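Hypothetical protein AQ_1354 (Aquifex aeolicus, PDB 1OZ9) probably acts as a zinc-dependent, single-strand-specific endoribonuclease of the YbeY family, trimming the 3' end of 16S rRNA and helping in ribosome quality control. Local coordinates at residues D64-E76 and L84-Q97. Numbering follows the deposited sequence.
Sequences DKPTDVLSFPMGE and LGDVVISQDTAERQ
Pairing of L70 with V88 and of F72 with D86 makes this contact an antiparallel beta hairpin at the margin of the YbeY sheet, where the edge strand 69-78 runs back along strand 81-90. Each pair closes two backbone bonds, the straightest from V88 N to L70 O (2.9 Å, 171°). S90 N to D68 O and M74 N to L84 O continue the pairing at its two ends.

The apolar contacts on the two faces of the hairpin differ in kind. On one, CG2 of V88 meets the edge of the F72 ring at CE1 (3.5 Å), and the methyl lies near the ring plane. On the other, methyl meets methyl or methylene: with CG1 of V69 set between its backbone N and carbonyl carbon (chi1 58°), CG2 stands anti to that N and touches V87 CG1 and I89 CG1, both at 3.7 Å. G85, at a positive phi, brings its CA 3.4 Å from F72 O and 3.7 Å from M74 CG.

Beyond the strand, the helix that starts after S90 joins in. S90 OG caps it by accepting from T93 N (3.3 Å), while T93 CG2 packs 3.7 Å from D68 CB. D50 bonds to both hydroxyls, S90 OG and T93 OG1.

Helix 50-61 lies against the L70 and V88 face, where Y60 meets F72 edge-to-face. Across the sheet, helix 105-120 packs on V69, S71 and I89, placing V69 beside H115 and S71 beside H119, both predicted ligands of the catalytic zinc, while strand 41-48 flanks strand 81-90 on its far edge.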
ATOM      1  N   ASP A  64       0.909 -14.865 -13.180  1.00 21.26           N
ATOM      2  CA  ASP A  64       0.107 -15.868 -12.487  1.00 21.19           C
ATOM      3  C   ASP A  64       0.798 -16.407 -11.244  1.00 20.92           C
ATOM      4  O   ASP A  64       1.293 -17.527 -11.227  1.00 20.42           O
ATOM      5  CB  ASP A  64      -0.256 -17.007 -13.446  1.00 21.62           C
ATOM      6  CG  ASP A  64      -1.313 -17.936 -12.881  1.00 21.49           C
ATOM      7  OD1 ASP A  64      -1.835 -17.665 -11.781  1.00 21.00           O
ATOM      8  OD2 ASP A  64      -1.679 -18.964 -13.475  1.00 21.70           O
ATOM      9  N   LYS A  65       0.821 -15.588 -10.200  1.00 20.92           N
ATOM     10  CA  LYS A  65       1.403 -15.976  -8.934  1.00 21.04           C
ATOM     11  C   LYS A  65       0.996 -14.958  -7.875  1.00 20.33           C
ATOM     12  O   LYS A  65       0.595 -13.838  -8.199  1.00 20.25           O
ATOM     13  CB  LYS A  65       2.922 -16.038  -9.042  1.00 21.83           C
ATOM     14  CG  LYS A  65       3.583 -14.702  -9.402  1.00 24.89           C
ATOM     15  CD  LYS A  65       5.098 -14.906  -9.582  1.00 29.91           C
ATOM     16  CE  LYS A  65       5.667 -14.008 -10.698  1.00 32.27           C
ATOM     17  NZ  LYS A  65       7.048 -14.411 -11.137  1.00 32.58           N
ATOM     18  N   PRO A  66       1.086 -15.348  -6.614  1.00 19.55           N
ATOM     19  CA  PRO A  66       0.766 -14.431  -5.517  1.00 19.19           C
ATOM     20  C   PRO A  66       1.879 -13.409  -5.393  1.00 18.38           C
ATOM     21  O   PRO A  66       2.941 -13.605  -5.993  1.00 17.56           O
ATOM     22  CB  PRO A  66       0.771 -15.330  -4.279  1.00 19.29           C
ATOM     23  CG  PRO A  66       0.854 -16.747  -4.805  1.00 20.39           C
ATOM     24  CD  PRO A  66       1.487 -16.689  -6.147  1.00 19.66           C
ATOM     25  N   THR A  67       1.624 -12.333  -4.663  1.00 17.20           N
ATOM     26  CA  THR A  67       2.637 -11.326  -4.389  1.00 17.27           C
ATOM     27  C   THR A  67       2.276 -10.623  -3.082  1.00 16.89           C
ATOM     28  O   THR A  67       1.245 -10.946  -2.473  1.00 17.56           O
ATOM     29  CB  THR A  67       2.774 -10.338  -5.571  1.00 17.02           C
ATOM     30  OG1 THR A  67       3.892  -9.480  -5.330  1.00 16.70           O
ATOM     31  CG2 THR A  67       1.562  -9.377  -5.624  1.00 15.83           C
ATOM     32  N   ASP A  68       3.106  -9.703  -2.610  1.00 16.54           N
ATOM     33  CA  ASP A  68       2.799  -9.027  -1.341  1.00 16.73           C
ATOM     34  C   ASP A  68       1.833  -7.838  -1.450  1.00 17.09           C
ATOM     35  O   ASP A  68       0.895  -7.677  -0.625  1.00 15.83           O
ATOM     36  CB  ASP A  68       4.075  -8.587  -0.627  1.00 16.75           C
ATOM     37  CG  ASP A  68       5.052  -7.828  -1.532  1.00 19.22           C
ATOM     38  OD1 ASP A  68       4.760  -7.562  -2.741  1.00 15.18           O
ATOM     39  OD2 ASP A  68       6.192  -7.502  -1.092  1.00 20.84           O
ATOM     40  N   VAL A  69       2.037  -6.997  -2.455  1.00 16.27           N
ATOM     41  CA  VAL A  69       1.175  -5.827  -2.568  1.00 16.26           C
ATOM     42  C   VAL A  69       0.999  -5.429  -4.040  1.00 16.71           C
ATOM     43  O   VAL A  69       1.937  -5.524  -4.833  1.00 16.66           O
ATOM     44  CB  VAL A  69       1.799  -4.639  -1.767  1.00 17.05           C
ATOM     45  CG1 VAL A  69       3.242  -4.296  -2.273  1.00 17.72           C
ATOM     46  CG2 VAL A  69       0.873  -3.372  -1.709  1.00 17.69           C
ATOM     47  N   LEU A  70      -0.197  -4.972  -4.391  1.00 15.03           N
ATOM     48  CA  LEU A  70      -0.443  -4.425  -5.708  1.00 16.27           C
ATOM     49  C   LEU A  70      -1.143  -3.083  -5.539  1.00 16.68           C
ATOM     50  O   LEU A  70      -1.950  -2.912  -4.615  1.00 17.18           O
ATOM     51  CB  LEU A  70      -1.288  -5.372  -6.541  1.00 15.54           C
ATOM     52  CG  LEU A  70      -0.591  -6.676  -6.984  1.00 16.73           C
ATOM     53  CD1 LEU A  70      -1.605  -7.570  -7.670  1.00 17.55           C
ATOM     54  CD2 LEU A  70       0.558  -6.431  -7.942  1.00 17.83           C
ATOM     55  N   SER A  71      -0.841  -2.126  -6.403  1.00 17.05           N
ATOM     56  CA  SER A  71      -1.536  -0.842  -6.324  1.00 19.22           C
ATOM     57  C   SER A  71      -2.282  -0.551  -7.631  1.00 19.28           C
ATOM     58  O   SER A  71      -1.746  -0.793  -8.727  1.00 19.44           O
ATOM     59  CB  SER A  71      -0.499   0.257  -6.069  1.00 20.15           C
ATOM     60  OG  SER A  71       0.225   0.396  -7.291  1.00 27.44           O
ATOM     61  N   PHE A  72      -3.503  -0.022  -7.536  1.00 18.34           N
ATOM     62  CA  PHE A  72      -4.338   0.211  -8.716  1.00 19.18           C
ATOM     63  C   PHE A  72      -4.820   1.658  -8.773  1.00 20.42           C
ATOM     64  O   PHE A  72      -5.728   2.018  -8.035  1.00 19.79           O
ATOM     65  CB  PHE A  72      -5.577  -0.699  -8.672  1.00 19.40           C
ATOM     66  CG  PHE A  72      -5.249  -2.163  -8.551  1.00 19.84           C
ATOM     67  CD1 PHE A  72      -5.185  -2.771  -7.319  1.00 20.77           C
ATOM     68  CD2 PHE A  72      -4.947  -2.905  -9.661  1.00 21.57           C
ATOM     69  CE1 PHE A  72      -4.838  -4.115  -7.202  1.00 21.84           C
ATOM     70  CE2 PHE A  72      -4.615  -4.260  -9.547  1.00 21.87           C
ATOM     71  CZ  PHE A  72      -4.581  -4.856  -8.322  1.00 20.54           C
ATOM     72  N   PRO A  73      -4.227   2.491  -9.625  1.00 21.27           N
ATOM     73  CA  PRO A  73      -4.664   3.891  -9.737  1.00 21.71           C
ATOM     74  C   PRO A  73      -6.029   4.031 -10.362  1.00 21.89           C
ATOM     75  O   PRO A  73      -6.381   3.295 -11.286  1.00 21.35           O
ATOM     76  CB  PRO A  73      -3.618   4.509 -10.673  1.00 21.82           C
ATOM     77  CG  PRO A  73      -3.179   3.351 -11.529  1.00 22.88           C
ATOM     78  CD  PRO A  73      -3.077   2.204 -10.507  1.00 21.91           C
ATOM     79  N   MET A  74      -6.803   4.984  -9.849  1.00 21.97           N
ATOM     80  CA  MET A  74      -8.105   5.296 -10.388  1.00 22.38           C
ATOM     81  C   MET A  74      -7.929   6.715 -10.929  1.00 23.12           C
ATOM     82  O   MET A  74      -7.583   6.922 -12.117  1.00 23.07           O
ATOM     83  CB  MET A  74      -9.164   5.253  -9.284  1.00 22.04           C
ATOM     84  CG  MET A  74      -9.472   3.852  -8.781  1.00 24.65           C
ATOM     85  SD  MET A  74     -10.232   2.747 -10.040  1.00 27.21           S
ATOM     86  CE  MET A  74      -9.435   1.218  -9.675  1.00 27.93           C
ATOM     87  N   GLY A  75      -8.151   7.701 -10.065  1.00 21.96           N
ATOM     88  CA  GLY A  75      -7.836   9.075 -10.428  1.00 21.65           C
ATOM     89  C   GLY A  75      -9.007   9.990 -10.699  1.00 19.96           C
ATOM     90  O   GLY A  75      -8.812  11.189 -10.843  1.00 20.49           O
ATOM     91  N   GLU A  76     -10.212   9.444 -10.779  1.00 19.25           N
ATOM     92  CA  GLU A  76     -11.376  10.272 -11.086  1.00 18.57           C
ATOM     93  C   GLU A  76     -11.495  11.386 -10.054  1.00 16.75           C
ATOM     94  O   GLU A  76     -11.174  11.184  -8.892  1.00 15.76           O
ATOM     95  CB  GLU A  76     -12.658   9.421 -11.092  1.00 19.68           C
ATOM     96  CG  GLU A  76     -13.851  10.186 -11.640  1.00 22.38           C
ATOM     97  CD  GLU A  76     -15.011   9.291 -12.065  1.00 27.73           C
ATOM     98  OE1 GLU A  76     -15.072   8.132 -11.612  1.00 31.51           O
ATOM     99  OE2 GLU A  76     -15.866   9.762 -12.847  1.00 28.87           O
ATOM    100  N   LEU A  84      -7.641   8.333  -5.343  1.00 17.52           N
ATOM    101  CA  LEU A  84      -6.275   7.943  -5.686  1.00 19.24           C
ATOM    102  C   LEU A  84      -6.256   6.531  -6.207  1.00 19.77           C
ATOM    103  O   LEU A  84      -5.608   6.237  -7.232  1.00 19.02           O
ATOM    104  CB  LEU A  84      -5.356   8.014  -4.491  1.00 19.50           C
ATOM    105  CG  LEU A  84      -5.020   9.327  -3.800  1.00 22.12           C
ATOM    106  CD1 LEU A  84      -3.816   9.040  -2.863  1.00 26.96           C
ATOM    107  CD2 LEU A  84      -4.733  10.452  -4.832  1.00 24.72           C
ATOM    108  N   GLY A  85      -6.982   5.653  -5.515  1.00 18.69           N
ATOM    109  CA  GLY A  85      -7.109   4.291  -5.976  1.00 19.53           C
ATOM    110  C   GLY A  85      -6.948   3.288  -4.856  1.00 19.88           C
ATOM    111  O   GLY A  85      -7.167   3.616  -3.675  1.00 19.89           O
ATOM    112  N   ASP A  86      -6.564   2.073  -5.225  1.00 19.28           N
ATOM    113  CA  ASP A  86      -6.518   0.979  -4.261  1.00 19.27           C
ATOM    114  C   ASP A  86      -5.140   0.415  -4.004  1.00 18.06           C
ATOM    115  O   ASP A  86      -4.334   0.306  -4.918  1.00 16.34           O
ATOM    116  CB  ASP A  86      -7.333  -0.211  -4.778  1.00 19.69           C
ATOM    117  CG  ASP A  86      -8.752   0.161  -5.126  1.00 23.69           C
ATOM    118  OD1 ASP A  86      -9.306   1.030  -4.444  1.00 25.23           O
ATOM    119  OD2 ASP A  86      -9.362  -0.353  -6.082  1.00 28.07           O
ATOM    120  N   VAL A  87      -4.934  -0.026  -2.771  1.00 17.44           N
ATOM    121  CA  VAL A  87      -3.729  -0.789  -2.402  1.00 17.54           C
ATOM    122  C   VAL A  87      -4.247  -2.119  -1.875  1.00 17.40           C
ATOM    123  O   VAL A  87      -5.102  -2.134  -0.987  1.00 18.14           O
ATOM    124  CB  VAL A  87      -2.932  -0.127  -1.298  1.00 16.90           C
ATOM    125  CG1 VAL A  87      -1.829  -1.057  -0.826  1.00 18.96           C
ATOM    126  CG2 VAL A  87      -2.297   1.189  -1.829  1.00 18.18           C
ATOM    127  N   VAL A  88      -3.759  -3.227  -2.429  1.00 17.03           N
ATOM    128  CA  VAL A  88      -4.229  -4.551  -2.026  1.00 15.58           C
ATOM    129  C   VAL A  88      -3.011  -5.338  -1.524  1.00 16.75           C
ATOM    130  O   VAL A  88      -2.028  -5.477  -2.268  1.00 15.88           O
ATOM    131  CB  VAL A  88      -4.821  -5.292  -3.244  1.00 16.15           C
ATOM    132  CG1 VAL A  88      -5.321  -6.702  -2.848  1.00 14.79           C
ATOM    133  CG2 VAL A  88      -5.951  -4.473  -3.863  1.00 16.96           C
ATOM    134  N   ILE A  89      -3.108  -5.892  -0.299  1.00 15.96           N
ATOM    135  CA  ILE A  89      -2.007  -6.594   0.336  1.00 16.15           C
ATOM    136  C   ILE A  89      -2.440  -8.001   0.707  1.00 16.07           C
ATOM    137  O   ILE A  89      -3.561  -8.193   1.174  1.00 16.91           O
ATOM    138  CB  ILE A  89      -1.660  -5.837   1.633  1.00 16.54           C
ATOM    139  CG1 ILE A  89      -0.990  -4.513   1.250  1.00 16.70           C
ATOM    140  CG2 ILE A  89      -0.775  -6.711   2.560  1.00 17.71           C
ATOM    141  CD1 ILE A  89      -0.828  -3.515   2.401  1.00 18.94           C
ATOM    142  N   SER A  90      -1.573  -8.976   0.505  1.00 15.99           N
ATOM    143  CA  SER A  90      -1.908 -10.324   0.926  1.00 16.52           C
ATOM    144  C   SER A  90      -1.317 -10.555   2.304  1.00 17.12           C
ATOM    145  O   SER A  90      -0.091 -10.500   2.498  1.00 16.43           O
ATOM    146  CB  SER A  90      -1.330 -11.387  -0.009  1.00 16.48           C
ATOM    147  OG  SER A  90      -1.512 -12.680   0.602  1.00 16.16           O
ATOM    148  N   GLN A  91      -2.189 -10.834   3.257  1.00 17.66           N
ATOM    149  CA  GLN A  91      -1.722 -11.206   4.576  1.00 18.31           C
ATOM    150  C   GLN A  91      -0.853 -12.457   4.536  1.00 18.22           C
ATOM    151  O   GLN A  91       0.103 -12.566   5.286  1.00 18.84           O
ATOM    152  CB  GLN A  91      -2.913 -11.433   5.529  1.00 17.94           C
ATOM    153  CG  GLN A  91      -2.466 -11.790   6.926  1.00 17.88           C
ATOM    154  CD  GLN A  91      -3.656 -12.066   7.838  1.00 18.47           C
ATOM    155  OE1 GLN A  91      -3.998 -13.225   8.126  1.00 19.22           O
ATOM    156  NE2 GLN A  91      -4.277 -11.013   8.284  1.00 13.93           N
ATOM    157  N   ASP A  92      -1.213 -13.421   3.691  1.00 18.60           N
ATOM    158  CA  ASP A  92      -0.469 -14.670   3.590  1.00 18.57           C
ATOM    159  C   ASP A  92       0.987 -14.414   3.231  1.00 17.99           C
ATOM    160  O   ASP A  92       1.907 -14.982   3.828  1.00 16.72           O
ATOM    161  CB  ASP A  92      -1.034 -15.556   2.492  1.00 19.00           C
ATOM    162  CG  ASP A  92      -2.409 -16.098   2.807  1.00 23.07           C
ATOM    163  OD1 ASP A  92      -2.817 -16.124   4.008  1.00 24.40           O
ATOM    164  OD2 ASP A  92      -3.144 -16.527   1.892  1.00 22.86           O
ATOM    165  N   THR A  93       1.197 -13.593   2.212  1.00 17.21           N
ATOM    166  CA  THR A  93       2.550 -13.316   1.782  1.00 17.37           C
ATOM    167  C   THR A  93       3.244 -12.431   2.779  1.00 17.00           C
ATOM    168  O   THR A  93       4.407 -12.654   3.065  1.00 17.25           O
ATOM    169  CB  THR A  93       2.563 -12.696   0.370  1.00 17.53           C
ATOM    170  OG1 THR A  93       2.232 -13.724  -0.566  1.00 17.98           O
ATOM    171  CG2 THR A  93       3.996 -12.280  -0.034  1.00 17.55           C
ATOM    172  N   ALA A  94       2.527 -11.442   3.316  1.00 16.78           N
ATOM    173  CA  ALA A  94       3.087 -10.550   4.330  1.00 16.83           C
ATOM    174  C   ALA A  94       3.624 -11.361   5.525  1.00 17.23           C
ATOM    175  O   ALA A  94       4.700 -11.066   6.058  1.00 16.71           O
ATOM    176  CB  ALA A  94       2.003  -9.544   4.801  1.00 17.56           C
ATOM    177  N   GLU A  95       2.881 -12.387   5.943  1.00 17.40           N
ATOM    178  CA  GLU A  95       3.333 -13.201   7.085  1.00 18.28           C
ATOM    179  C   GLU A  95       4.656 -13.904   6.789  1.00 17.68           C
ATOM    180  O   GLU A  95       5.539 -13.951   7.645  1.00 16.57           O
ATOM    181  CB  GLU A  95       2.279 -14.227   7.522  1.00 19.15           C
ATOM    182  CG  GLU A  95       1.090 -13.643   8.281  1.00 22.29           C
ATOM    183  CD  GLU A  95       0.098 -14.732   8.676  1.00 28.45           C
ATOM    184  OE1 GLU A  95      -0.380 -15.440   7.754  1.00 29.10           O
ATOM    185  OE2 GLU A  95      -0.171 -14.902   9.895  1.00 27.77           O
ATOM    186  N   ARG A  96       4.786 -14.440   5.577  1.00 17.42           N
ATOM    187  CA  ARG A  96       6.001 -15.155   5.197  1.00 18.53           C
ATOM    188  C   ARG A  96       7.181 -14.220   5.126  1.00 17.90           C
ATOM    189  O   ARG A  96       8.289 -14.583   5.521  1.00 17.93           O
ATOM    190  CB  ARG A  96       5.860 -15.877   3.849  1.00 19.16           C
ATOM    191  CG  ARG A  96       4.969 -17.108   3.864  1.00 23.68           C
ATOM    192  CD  ARG A  96       4.879 -17.827   2.512  1.00 29.98           C
ATOM    193  NE  ARG A  96       3.508 -18.272   2.268  1.00 34.04           N
ATOM    194  CZ  ARG A  96       2.700 -17.736   1.352  1.00 35.62           C
ATOM    195  NH1 ARG A  96       3.128 -16.764   0.559  1.00 33.86           N
ATOM    196  NH2 ARG A  96       1.463 -18.198   1.215  1.00 38.30           N
ATOM    197  N   GLN A  97       6.952 -13.025   4.592  1.00 17.08           N
ATOM    198  CA  GLN A  97       8.030 -12.055   4.467  1.00 17.19           C
ATOM    199  C   GLN A  97       8.458 -11.580   5.837  1.00 16.74           C
ATOM    200  O   GLN A  97       9.655 -11.461   6.134  1.00 16.84           O
ATOM    201  CB  GLN A  97       7.625 -10.868   3.547  1.00 16.94           C
ATOM    202  CG  GLN A  97       7.649 -11.268   2.080  1.00 16.94           C
ATOM    203  CD  GLN A  97       7.145 -10.203   1.093  1.00 18.16           C
ATOM    204  OE1 GLN A  97       6.843  -9.051   1.458  1.00 18.40           O
ATOM    205  NE2 GLN A  97       7.070 -10.598  -0.161  1.00 11.69           N
TER